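Side-chain contacts in TRAP dicarboxylate transporter-DctP subunit (Marinobacter aquaeolei, PDB 4PFI), which probably captures a small organic solute, perhaps a dicarboxylate, in the periplasm and hands it to a TRAP membrane transporter: residues Gly148-Gly153 with Asp254-Leu259; Gln60-Ala63 with Ile69-Asp72; Leu120-Glu125 with Ala311-Ser316; Leu130-Ala135 with Gln273-Ala278. All coordinates share one frame; numbering follows the deposited sequence.

Contact 1. Residues Gly148-Gly153 with Asp254-Leu259; sequences GLQLLG and DWFAGL
Strand 149-164, near its start, meets the short helix 253-257 where Q150 and L152 pack against the ring of F256. Strands 149-164 and 244-252 pair antiparallel, Q150 with A251 and L152 with V249, and the second strand leads directly into helix 253-257. Q150 does most of the touching. Its CG lies over one face of the F256 ring in a CH-pi contact, 3.7 Å from the ring centroid and 27° off the ring normal; the closest approach is Q150 CG to F256 CD2 at 3.3 Å. A bend at chi2 folds the rest of the glutamine along the same ring, with OE1 3.4 Å from F256 CD2, while the amide plane stays tilted 38° from the ring. The far end of that amide turns back to its own strand: Q150 NE2 donates to L151 O at 3.3 Å, almost straight at 165°, approaching from above the carbonyl plane. L152 comes in obliquely to the ring, its CD2 3.6 Å from F256 CE1. Outside the pair, L267 of helix 263-296 touches both L152 and F256, and R264 makes a cation-pi contact with the ring. The chemistry is therefore mainly apolar, with a glutamine contributing its aliphatic carbon to the aromatic face and its amide N-H to the carbonyl of the next residue, L151.

Contact 2. Residues Gln60-Ala63 with Ile69-Asp72; sequences QVEA and IEVD
E62 reaches from helix 49-65 to the backbone of the strand beside it: V71 N donates to E62 OE2 at 3.1 Å, nearly straight at 168°, and meets the anti lone pair of the carboxylate oxygen. With CG anti to its carbonyl carbon (chi1 -67°) and the chain extended beyond, the glutamate spans the gap, its CG passing 3.5 Å from I69 O. The same OE2 presses on the aliphatic part of E70, 3.0 Å from E70 CG. The two glutamates run side by side in the same direction, their carboxylate planes 36° apart, and E62 OE2 stands 4.3 Å from E70 OE2; these like charges probably repel, a cost the bond to V71 N may partly offset. Beneath this polar edge lies an apolar layer. V61 CG1 touches two side chains of 69-72, 3.7 Å from I69 CG2 and 4.0 Å from V71 CG2; the V61 and V71 side chains cross at about a right angle. Farther out, S65 OG accepts from I69 N and bonds E62 O, tying the helix end to the strand entry. W266 of helix 263-296 touches I69, and T270 of that helix touches V61. E70 and D72 pair through their backbones with strand 37-41, so the contact lies within the right-handed beta-alpha-beta crossover 37-41, 49-65, 70-74, the parallel unit on which lobes of periplasmic binding proteins are built.

Contact 3. Residues Leu120-Glu125 with Ala311-Ser316; sequences LPEEQE and AFRDAS
Charge pairing joins E122, just ahead of helix 124-132, to R313 on helix 306-316. The salt bridge is long, with E122 OE2 3.7 Å from R313 NH1. That oxygen sits at the edge of the guanidinium, in its plane, and lies almost as near R313 NH2, at 3.8 Å. The carboxylate plane is turned 34° from the guanidinium, and the side chains cross at about a right angle: E122 is extended beyond CG, whereas R313 bends at chi3 (-36°). A firmer partner stands close by, since R309, from the preceding turn of the same helix, also makes a salt bridge with E122 OE2.

Water supplies the second kind of link. One molecule donates to E122 OE2 at 3.2 Å and accepts from R313 NH1 at 2.7 Å, the latter bond being weak in its geometry.

Side-chain-to-backbone bonds fix the loop that carries E122: R244 NH1 and NH2 donate to the carbonyls of P121 and E122. With two arginines of one helix converging on a single carboxylate oxygen, E122 would probably be kept ionised, while the length of the R313 pair and the intervening water imply a loose, hydrated surface bridge.

Contact 4. Residues Leu130-Ala135 with Gln273-Ala278; sequences LLEAPA and QLSEEA
E132, in the last turn of helix 124-132, faces S275 on the long helix 263-296, and the hydroxyl S275 OG donates to E132 OE2 at 2.6 Å. Just before it in the chain, L131 turns to other neighbours, buried against F114 and against F154 of strand 149-164. Extended beyond CG, the E132 side chain brings its carboxylate across to the serine. The bond uses the anti lone pair of OE2, on the side away from the other carboxylate oxygen. The stem of the glutamate also closes on the hydroxyl, E132 CG standing 3.4 Å from S275 OG, and E132 OE2 comes within 3.5 Å of S275 CB. On the serine, OG is anti to the backbone N (chi1 152°), which carries it off the helix surface to meet the acid. The contact thus joins two helices through a polar side-chain pair; helix 263-296 is the long helix of this TRAP solute-binding protein, and near S275 it also packs on other elements, L274 on helix 49-65 and A278 on V155 and P156 of strand 149-164. E132 OE2 has a second partner in R128, one turn earlier on its own helix, whose salt bridge would balance its charge. E276 adds a further negative group, its OE2 5.5 Å from E132 OE2, a proximity that R128 may offset. After E132 the chain leaves helical geometry at A133, whose N bonds L130 O at 3.0 Å. A133 is at the same time the N-cap position of the next helix, 134-145, which P134 and A135 begin, with P134 O accepting from S138 OG.

Overall arrangement
Contacts 1 and 2 are the buried pair: both reach the same sheet, lie on the same side of the chain's centre and pack apolar groups, contact 1 against an aromatic face and contact 2 beneath a carboxylate-to-backbone bond. Contact 3 is at the surface, on the opposite side of the centre from contact 2, and relies on charges and water. Contact 4, partly buried, is polar like contact 3 but is made by one direct, short hydroxyl-carboxylate bond. Helix 124-132 serves contacts 3 and 4, which touch where P121 packs on L130. Helix 263-296 carries half of contact 4 and also borders contacts 1 and 2; Q60 and Q273 meet between contacts 2 and 4.

Contact 1. Residues Gly148-Gly153 with Asp254-Leu259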
loop_
_atom_site.group_PDB
_atom_site.type_symbol
_atom_site.label_atom_id
_atom_site.label_comp_id
_atom_site.label_asym_id
_atom_site.label_seq_id
_atom_site.Cartn_x
_atom_site.Cartn_y
_atom_site.Cartn_z
ATOM N N GLY A 148 -6.336 6.617 -17.709
ATOM C CA GLY A 148 -5.672 7.860 -18.070
ATOM C C GLY A 148 -4.482 8.223 -17.192
ATOM O O GLY A 148 -4.247 9.399 -16.905
ATOM N N LEU A 149 -3.714 7.219 -16.784
ATOM C CA LEU A 149 -2.585 7.453 -15.897
ATOM C C LEU A 149 -1.302 6.797 -16.401
ATOM O O LEU A 149 -1.318 5.698 -16.954
ATOM C CB LEU A 149 -2.908 6.958 -14.476
ATOM C CG LEU A 149 -3.979 7.744 -13.713
ATOM C CD1 LEU A 149 -4.365 7.019 -12.429
ATOM C CD2 LEU A 149 -3.506 9.159 -13.416
ATOM N N GLN A 150 -0.178 7.471 -16.191
ATOM C CA GLN A 150 1.111 6.868 -16.487
ATOM C C GLN A 150 1.680 6.227 -15.211
ATOM O O GLN A 150 2.027 6.931 -14.267
ATOM C CB GLN A 150 2.084 7.912 -17.054
ATOM C CG GLN A 150 3.448 7.349 -17.395
ATOM C CD GLN A 150 3.397 6.302 -18.499
ATOM O OE1 GLN A 150 3.023 6.603 -19.632
ATOM N NE2 GLN A 150 3.780 5.067 -18.174
ATOM N N LEU A 151 1.757 4.895 -15.192
ATOM C CA LEU A 151 2.364 4.156 -14.072
ATOM C C LEU A 151 3.880 4.238 -14.173
ATOM O O LEU A 151 4.440 3.909 -15.208
ATOM C CB LEU A 151 1.934 2.684 -14.084
ATOM C CG LEU A 151 2.696 1.783 -13.104
ATOM C CD1 LEU A 151 2.278 2.053 -11.659
ATOM C CD2 LEU A 151 2.537 0.307 -13.452
ATOM N N LEU A 152 4.536 4.678 -13.099
ATOM C CA LEU A 152 5.994 4.817 -13.076
ATOM C C LEU A 152 6.659 3.745 -12.213
ATOM O O LEU A 152 7.837 3.449 -12.387
ATOM C CB LEU A 152 6.391 6.205 -12.568
ATOM C CG LEU A 152 5.835 7.379 -13.389
ATOM C CD1 LEU A 152 6.274 8.728 -12.808
ATOM C CD2 LEU A 152 6.254 7.252 -14.856
ATOM N N GLY A 153 5.917 3.176 -11.266
ATOM C CA GLY A 153 6.495 2.188 -10.374
ATOM C C GLY A 153 5.692 1.917 -9.118
ATOM O O GLY A 153 4.648 2.526 -8.870
ATOM N N ASP A 254 -0.098 12.814 -20.412
ATOM C CA ASP A 254 0.397 13.663 -21.492
ATOM C C ASP A 254 1.633 14.438 -21.058
ATOM O O ASP A 254 2.563 14.620 -21.841
ATOM C CB ASP A 254 -0.695 14.631 -21.953
ATOM C CG ASP A 254 -1.858 13.920 -22.643
ATOM O OD1 ASP A 254 -1.607 12.989 -23.442
ATOM O OD2 ASP A 254 -3.024 14.295 -22.385
ATOM N N TRP A 255 1.644 14.887 -19.807
ATOM C CA TRP A 255 2.811 15.558 -19.256
ATOM C C TRP A 255 4.027 14.645 -19.357
ATOM O O TRP A 255 5.110 15.067 -19.762
ATOM C CB TRP A 255 2.559 15.941 -17.806
ATOM C CG TRP A 255 3.794 16.408 -17.092
ATOM C CD1 TRP A 255 4.360 17.650 -17.147
ATOM C CD2 TRP A 255 4.618 15.633 -16.210
ATOM N NE1 TRP A 255 5.481 17.696 -16.360
ATOM C CE2 TRP A 255 5.662 16.471 -15.771
ATOM C CE3 TRP A 255 4.574 14.312 -15.754
ATOM C CZ2 TRP A 255 6.654 16.032 -14.895
ATOM C CZ3 TRP A 255 5.561 13.878 -14.885
ATOM C CH2 TRP A 255 6.587 14.735 -14.467
ATOM N N PHE A 256 3.838 13.383 -18.995
ATOM C CA PHE A 256 4.912 12.409 -19.085
ATOM C C PHE A 256 5.410 12.294 -20.523
ATOM O O PHE A 256 6.607 12.378 -20.793
ATOM C CB PHE A 256 4.437 11.042 -18.602
ATOM C CG PHE A 256 5.515 10.003 -18.587
ATOM C CD1 PHE A 256 6.558 10.083 -17.682
ATOM C CD2 PHE A 256 5.489 8.948 -19.472
ATOM C CE1 PHE A 256 7.556 9.124 -17.664
ATOM C CE2 PHE A 256 6.490 7.984 -19.463
ATOM C CZ PHE A 256 7.520 8.071 -18.558
ATOM N N ALA A 257 4.472 12.080 -21.438
ATOM C CA ALA A 257 4.787 11.873 -22.842
ATOM C C ALA A 257 5.382 13.140 -23.456
ATOM O O ALA A 257 6.206 13.065 -24.360
ATOM C CB ALA A 257 3.535 11.449 -23.597
ATOM N N GLY A 258 4.960 14.297 -22.947
ATOM C CA GLY A 258 5.463 15.588 -23.387
ATOM C C GLY A 258 6.617 16.049 -22.518
ATOM O O GLY A 258 6.552 17.097 -21.869
ATOM N N LEU A 259 7.661 15.228 -22.492
ATOM C CA LEU A 259 8.855 15.484 -21.702
ATOM C C LEU A 259 10.075 15.153 -22.540
ATOM O O LEU A 259 10.074 14.162 -23.267
ATOM C CB LEU A 259 8.886 14.609 -20.437
ATOM C CG LEU A 259 8.372 15.171 -19.111
ATOM C CD1 LEU A 259 8.707 14.194 -17.999
ATOM C CD2 LEU A 259 8.956 16.538 -18.802
#

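Contact 2. Residues Gln60-Ala63 with Ile69-Asp72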
loop_
_atom_site.group_PDB
_atom_site.type_symbol
_atom_site.label_atom_id
_atom_site.label_comp_id
_atom_site.label_asym_id
_atom_site.label_seq_id
_atom_site.Cartn_x
_atom_site.Cartn_y
_atom_site.Cartn_z
ATOM N N GLN A 60 16.933 14.718 -4.862
ATOM C CA GLN A 60 17.647 14.071 -5.954
ATOM C C GLN A 60 17.378 14.764 -7.281
ATOM O O GLN A 60 18.304 15.083 -8.020
ATOM C CB GLN A 60 17.232 12.603 -6.072
ATOM C CG GLN A 60 18.041 11.794 -7.094
ATOM C CD GLN A 60 19.504 11.669 -6.711
ATOM O OE1 GLN A 60 19.875 11.981 -5.579
ATOM N NE2 GLN A 60 20.345 11.204 -7.646
ATOM N N VAL A 61 16.112 14.971 -7.599
ATOM C CA VAL A 61 15.764 15.597 -8.863
ATOM C C VAL A 61 16.298 17.045 -8.992
ATOM O O VAL A 61 16.719 17.456 -10.068
ATOM C CB VAL A 61 14.251 15.538 -9.114
ATOM C CG1 VAL A 61 13.829 16.556 -10.140
ATOM C CG2 VAL A 61 13.888 14.143 -9.575
ATOM N N GLU A 62 16.303 17.797 -7.899
ATOM C CA GLU A 62 16.783 19.174 -7.922
ATOM C C GLU A 62 18.301 19.206 -8.146
ATOM O O GLU A 62 18.812 20.027 -8.918
ATOM C CB GLU A 62 16.373 19.895 -6.627
ATOM C CG GLU A 62 14.830 20.081 -6.514
ATOM C CD GLU A 62 14.371 20.937 -5.329
ATOM O OE1 GLU A 62 15.145 21.122 -4.362
ATOM O OE2 GLU A 62 13.214 21.416 -5.359
ATOM N N ALA A 63 19.014 18.280 -7.513
ATOM C CA ALA A 63 20.464 18.201 -7.667
ATOM C C ALA A 63 20.900 17.709 -9.068
ATOM O O ALA A 63 21.910 18.163 -9.587
ATOM C CB ALA A 63 21.059 17.319 -6.576
ATOM N N ILE A 69 14.708 22.153 -12.445
ATOM C CA ILE A 69 13.441 21.559 -12.018
ATOM C C ILE A 69 13.325 21.613 -10.508
ATOM O O ILE A 69 14.184 21.134 -9.793
ATOM C CB ILE A 69 13.294 20.101 -12.500
ATOM C CG1 ILE A 69 13.065 20.074 -14.012
ATOM C CG2 ILE A 69 12.127 19.389 -11.784
ATOM C CD1 ILE A 69 13.569 18.809 -14.681
ATOM N N GLU A 70 12.266 22.239 -10.026
ATOM C CA GLU A 70 12.006 22.276 -8.601
ATOM C C GLU A 70 10.801 21.382 -8.325
ATOM O O GLU A 70 9.929 21.238 -9.184
ATOM C CB GLU A 70 11.725 23.700 -8.142
ATOM C CG GLU A 70 12.011 23.891 -6.670
ATOM C CD GLU A 70 11.265 25.065 -6.070
ATOM O OE1 GLU A 70 10.628 25.825 -6.837
ATOM O OE2 GLU A 70 11.310 25.220 -4.825
ATOM N N VAL A 71 10.745 20.784 -7.139
ATOM C CA VAL A 71 9.653 19.866 -6.827
ATOM C C VAL A 71 8.881 20.337 -5.598
ATOM O O VAL A 71 9.434 20.505 -4.521
ATOM C CB VAL A 71 10.149 18.405 -6.626
ATOM C CG1 VAL A 71 8.982 17.486 -6.339
ATOM C CG2 VAL A 71 10.886 17.918 -7.853
ATOM N N ASP A 72 7.590 20.558 -5.776
ATOM C CA ASP A 72 6.741 20.932 -4.663
ATOM C C ASP A 72 6.000 19.703 -4.197
ATOM O O ASP A 72 5.285 19.064 -4.972
ATOM C CB ASP A 72 5.784 22.054 -5.059
ATOM C CG ASP A 72 6.420 23.429 -4.922
ATOM O OD1 ASP A 72 7.630 23.561 -5.216
ATOM O OD2 ASP A 72 5.717 24.378 -4.504
#

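Contact 3. Residues Leu120-Glu125 with Ala311-Ser316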
loop_
_atom_site.group_PDB
_atom_site.type_symbol
_atom_site.label_atom_id
_atom_site.label_comp_id
_atom_site.label_asym_id
_atom_site.label_seq_id
_atom_site.Cartn_x
_atom_site.Cartn_y
_atom_site.Cartn_z
ATOM N N LEU A 120 2.608 -12.450 -3.037
ATOM C CA LEU A 120 3.938 -11.932 -3.289
ATOM C C LEU A 120 4.933 -12.637 -2.370
ATOM O O LEU A 120 4.571 -13.065 -1.281
ATOM C CB LEU A 120 3.974 -10.442 -3.016
ATOM C CG LEU A 120 3.474 -9.510 -4.109
ATOM C CD1 LEU A 120 2.156 -9.979 -4.729
ATOM C CD2 LEU A 120 3.335 -8.111 -3.507
ATOM N N PRO A 121 6.191 -12.773 -2.813
ATOM C CA PRO A 121 7.208 -13.451 -1.996
ATOM C C PRO A 121 7.438 -12.746 -0.637
ATOM O O PRO A 121 7.478 -11.516 -0.588
ATOM C CB PRO A 121 8.460 -13.392 -2.876
ATOM C CG PRO A 121 8.198 -12.337 -3.882
ATOM C CD PRO A 121 6.729 -12.313 -4.104
ATOM N N GLU A 122 7.548 -13.534 0.435
ATOM C CA GLU A 122 7.797 -13.058 1.797
ATOM C C GLU A 122 9.118 -12.332 1.899
ATOM O O GLU A 122 9.198 -11.228 2.441
ATOM C CB GLU A 122 7.917 -14.240 2.760
ATOM C CG GLU A 122 6.763 -15.184 2.775
ATOM C CD GLU A 122 7.032 -16.380 3.666
ATOM O OE1 GLU A 122 8.153 -16.473 4.226
ATOM O OE2 GLU A 122 6.118 -17.225 3.810
ATOM N N GLU A 123 10.166 -13.000 1.425
ATOM C CA GLU A 123 11.520 -12.484 1.535
ATOM C C GLU A 123 11.620 -11.213 0.716
ATOM O O GLU A 123 11.035 -11.104 -0.363
ATOM C CB GLU A 123 12.568 -13.507 1.068
ATOM C CG GLU A 123 12.391 -14.928 1.627
ATOM C CD GLU A 123 12.527 -15.025 3.153
ATOM O OE1 GLU A 123 13.350 -14.278 3.737
ATOM O OE2 GLU A 123 11.814 -15.856 3.780
ATOM N N GLN A 124 12.377 -10.263 1.248
ATOM C CA GLN A 124 12.439 -8.911 0.714
ATOM C C GLN A 124 13.101 -8.844 -0.653
ATOM O O GLN A 124 12.686 -8.064 -1.500
ATOM C CB GLN A 124 13.197 -7.989 1.675
ATOM C CG GLN A 124 13.167 -6.521 1.237
ATOM C CD GLN A 124 14.215 -5.648 1.926
ATOM O OE1 GLN A 124 14.108 -5.363 3.120
ATOM N NE2 GLN A 124 15.229 -5.214 1.168
ATOM N N GLU A 125 14.139 -9.637 -0.880
ATOM C CA GLU A 125 14.871 -9.505 -2.132
ATOM C C GLU A 125 14.099 -10.004 -3.359
ATOM O O GLU A 125 13.981 -9.287 -4.360
ATOM C CB GLU A 125 16.244 -10.152 -2.019
ATOM C CG GLU A 125 17.223 -9.283 -1.238
ATOM C CD GLU A 125 17.372 -7.873 -1.822
ATOM O OE1 GLU A 125 17.111 -7.687 -3.033
ATOM O OE2 GLU A 125 17.741 -6.943 -1.067
ATOM N N ALA A 311 -1.844 -22.149 7.745
ATOM C CA ALA A 311 -3.276 -22.361 7.882
ATOM C C ALA A 311 -4.098 -21.205 7.255
ATOM O O ALA A 311 -5.157 -21.430 6.655
ATOM C CB ALA A 311 -3.655 -22.578 9.363
ATOM N N PHE A 312 -3.606 -19.978 7.388
ATOM C CA PHE A 312 -4.284 -18.819 6.828
ATOM C C PHE A 312 -4.126 -18.817 5.325
ATOM O O PHE A 312 -5.022 -18.390 4.604
ATOM C CB PHE A 312 -3.716 -17.511 7.394
ATOM C CG PHE A 312 -4.266 -17.125 8.735
ATOM C CD1 PHE A 312 -5.576 -16.686 8.860
ATOM C CD2 PHE A 312 -3.462 -17.121 9.865
ATOM C CE1 PHE A 312 -6.079 -16.303 10.094
ATOM C CE2 PHE A 312 -3.981 -16.727 11.120
ATOM C CZ PHE A 312 -5.279 -16.325 11.227
ATOM N N ARG A 313 -2.964 -19.257 4.854
ATOM C CA ARG A 313 -2.710 -19.346 3.415
ATOM C C ARG A 313 -3.770 -20.259 2.778
ATOM O O ARG A 313 -4.470 -19.871 1.823
ATOM C CB ARG A 313 -1.303 -19.889 3.156
ATOM C CG ARG A 313 -0.719 -19.543 1.781
ATOM C CD ARG A 313 0.691 -20.148 1.599
ATOM N NE ARG A 313 1.453 -20.120 2.862
ATOM C CZ ARG A 313 2.551 -19.391 3.100
ATOM N NH1 ARG A 313 3.085 -18.612 2.144
ATOM N NH2 ARG A 313 3.130 -19.454 4.299
ATOM N N ASP A 314 -3.911 -21.454 3.354
ATOM C CA ASP A 314 -4.863 -22.445 2.869
ATOM C C ASP A 314 -6.244 -21.805 2.796
ATOM O O ASP A 314 -6.927 -21.900 1.773
ATOM C CB ASP A 314 -4.853 -23.691 3.767
ATOM C CG ASP A 314 -3.499 -24.438 3.741
ATOM O OD1 ASP A 314 -2.680 -24.179 2.826
ATOM O OD2 ASP A 314 -3.243 -25.293 4.634
ATOM N N ALA A 315 -6.612 -21.075 3.841
ATOM C CA ALA A 315 -7.952 -20.503 3.927
ATOM C C ALA A 315 -8.115 -19.204 3.129
ATOM O O ALA A 315 -9.236 -18.737 2.924
ATOM C CB ALA A 315 -8.354 -20.304 5.396
ATOM N N SER A 316 -7.014 -18.665 2.611
ATOM C CA SER A 316 -7.029 -17.407 1.840
ATOM C C SER A 316 -7.354 -17.576 0.364
ATOM O O SER A 316 -7.562 -16.591 -0.348
ATOM C CB SER A 316 -5.647 -16.761 1.900
ATOM O OG SER A 316 -4.720 -17.559 1.142
HETATM O O HOH W 1 3.918 -16.084 1.757
#

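Contact 4. Residues Leu130-Ala135 with Gln273-Ala278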
loop_
_atom_site.group_PDB
_atom_site.type_symbol
_atom_site.label_atom_id
_atom_site.label_comp_id
_atom_site.label_asym_id
_atom_site.label_seq_id
_atom_site.Cartn_x
_atom_site.Cartn_y
_atom_site.Cartn_z
ATOM N N LEU A 130 10.703 -8.489 -8.001
ATOM C CA LEU A 130 9.429 -8.562 -8.709
ATOM C C LEU A 130 8.870 -7.176 -9.020
ATOM O O LEU A 130 8.576 -6.863 -10.176
ATOM C CB LEU A 130 8.416 -9.341 -7.876
ATOM C CG LEU A 130 7.073 -9.589 -8.551
ATOM C CD1 LEU A 130 7.235 -10.564 -9.763
ATOM C CD2 LEU A 130 6.058 -10.083 -7.501
ATOM N N LEU A 131 8.738 -6.343 -7.990
ATOM C CA LEU A 131 8.168 -5.001 -8.148
ATOM C C LEU A 131 8.986 -4.140 -9.113
ATOM O O LEU A 131 8.458 -3.200 -9.700
ATOM C CB LEU A 131 8.063 -4.284 -6.795
ATOM C CG LEU A 131 7.063 -4.825 -5.759
ATOM C CD1 LEU A 131 7.233 -4.078 -4.448
ATOM C CD2 LEU A 131 5.600 -4.741 -6.202
ATOM N N GLU A 132 10.272 -4.453 -9.241
ATOM C CA GLU A 132 11.219 -3.690 -10.067
ATOM C C GLU A 132 11.266 -4.214 -11.483
ATOM O O GLU A 132 11.749 -3.537 -12.383
ATOM C CB GLU A 132 12.638 -3.811 -9.508
ATOM C CG GLU A 132 13.000 -2.772 -8.484
ATOM C CD GLU A 132 14.406 -2.966 -7.920
ATOM O OE1 GLU A 132 15.197 -3.763 -8.489
ATOM O OE2 GLU A 132 14.715 -2.317 -6.896
ATOM N N ALA A 133 10.810 -5.446 -11.661
ATOM C CA ALA A 133 10.845 -6.101 -12.956
ATOM C C ALA A 133 10.099 -5.261 -13.998
ATOM O O ALA A 133 8.940 -4.877 -13.790
ATOM C CB ALA A 133 10.245 -7.495 -12.856
ATOM N N PRO A 134 10.770 -4.963 -15.124
ATOM C CA PRO A 134 10.102 -4.240 -16.212
ATOM C C PRO A 134 8.896 -5.006 -16.750
ATOM O O PRO A 134 7.909 -4.385 -17.140
ATOM C CB PRO A 134 11.192 -4.123 -17.284
ATOM C CG PRO A 134 12.485 -4.270 -16.531
ATOM C CD PRO A 134 12.190 -5.226 -15.423
ATOM N N ALA A 135 8.979 -6.334 -16.763
ATOM C CA ALA A 135 7.893 -7.167 -17.275
ATOM C C ALA A 135 6.688 -7.152 -16.329
ATOM O O ALA A 135 5.548 -7.329 -16.761
ATOM C CB ALA A 135 8.376 -8.602 -17.503
ATOM N N GLN A 273 16.049 4.256 -8.538
ATOM C CA GLN A 273 16.988 4.269 -7.423
ATOM C C GLN A 273 16.249 4.167 -6.104
ATOM O O GLN A 273 16.653 3.445 -5.198
ATOM C CB GLN A 273 17.773 5.580 -7.401
ATOM C CG GLN A 273 19.049 5.590 -8.246
ATOM C CD GLN A 273 19.995 6.717 -7.854
ATOM O OE1 GLN A 273 19.919 7.242 -6.736
ATOM N NE2 GLN A 273 20.886 7.094 -8.765
ATOM N N LEU A 274 15.164 4.921 -5.999
ATOM C CA LEU A 274 14.475 5.081 -4.740
ATOM C C LEU A 274 13.722 3.817 -4.365
ATOM O O LEU A 274 13.213 3.704 -3.255
ATOM C CB LEU A 274 13.523 6.271 -4.817
ATOM C CG LEU A 274 14.228 7.631 -4.907
ATOM C CD1 LEU A 274 13.207 8.759 -4.829
ATOM C CD2 LEU A 274 15.286 7.764 -3.817
ATOM N N SER A 275 13.648 2.865 -5.290
ATOM C CA SER A 275 12.991 1.597 -5.009
ATOM C C SER A 275 13.664 0.910 -3.818
ATOM O O SER A 275 12.999 0.493 -2.864
ATOM C CB SER A 275 13.061 0.681 -6.227
ATOM O OG SER A 275 13.030 -0.680 -5.829
ATOM N N GLU A 276 14.991 0.828 -3.883
ATOM C CA GLU A 276 15.805 0.104 -2.914
ATOM C C GLU A 276 15.841 0.830 -1.579
ATOM O O GLU A 276 15.737 0.215 -0.506
ATOM C CB GLU A 276 17.225 -0.040 -3.468
ATOM C CG GLU A 276 18.197 -0.820 -2.601
ATOM C CD GLU A 276 19.538 -1.066 -3.304
ATOM O OE1 GLU A 276 20.554 -1.209 -2.585
ATOM O OE2 GLU A 276 19.584 -1.114 -4.564
ATOM N N GLU A 277 16.012 2.143 -1.645
ATOM C CA GLU A 277 16.014 2.971 -0.445
ATOM C C GLU A 277 14.636 2.924 0.224
ATOM O O GLU A 277 14.523 3.017 1.436
ATOM C CB GLU A 277 16.385 4.410 -0.819
ATOM C CG GLU A 277 16.192 5.433 0.294
ATOM C CD GLU A 277 17.385 5.544 1.237
ATOM O OE1 GLU A 277 18.441 4.921 0.962
ATOM O OE2 GLU A 277 17.264 6.269 2.256
ATOM N N ALA A 278 13.586 2.780 -0.575
ATOM C CA ALA A 278 12.237 2.716 -0.033
ATOM C C ALA A 278 12.077 1.486 0.868
ATOM O O ALA A 278 11.414 1.558 1.879
ATOM C CB ALA A 278 11.212 2.687 -1.152
#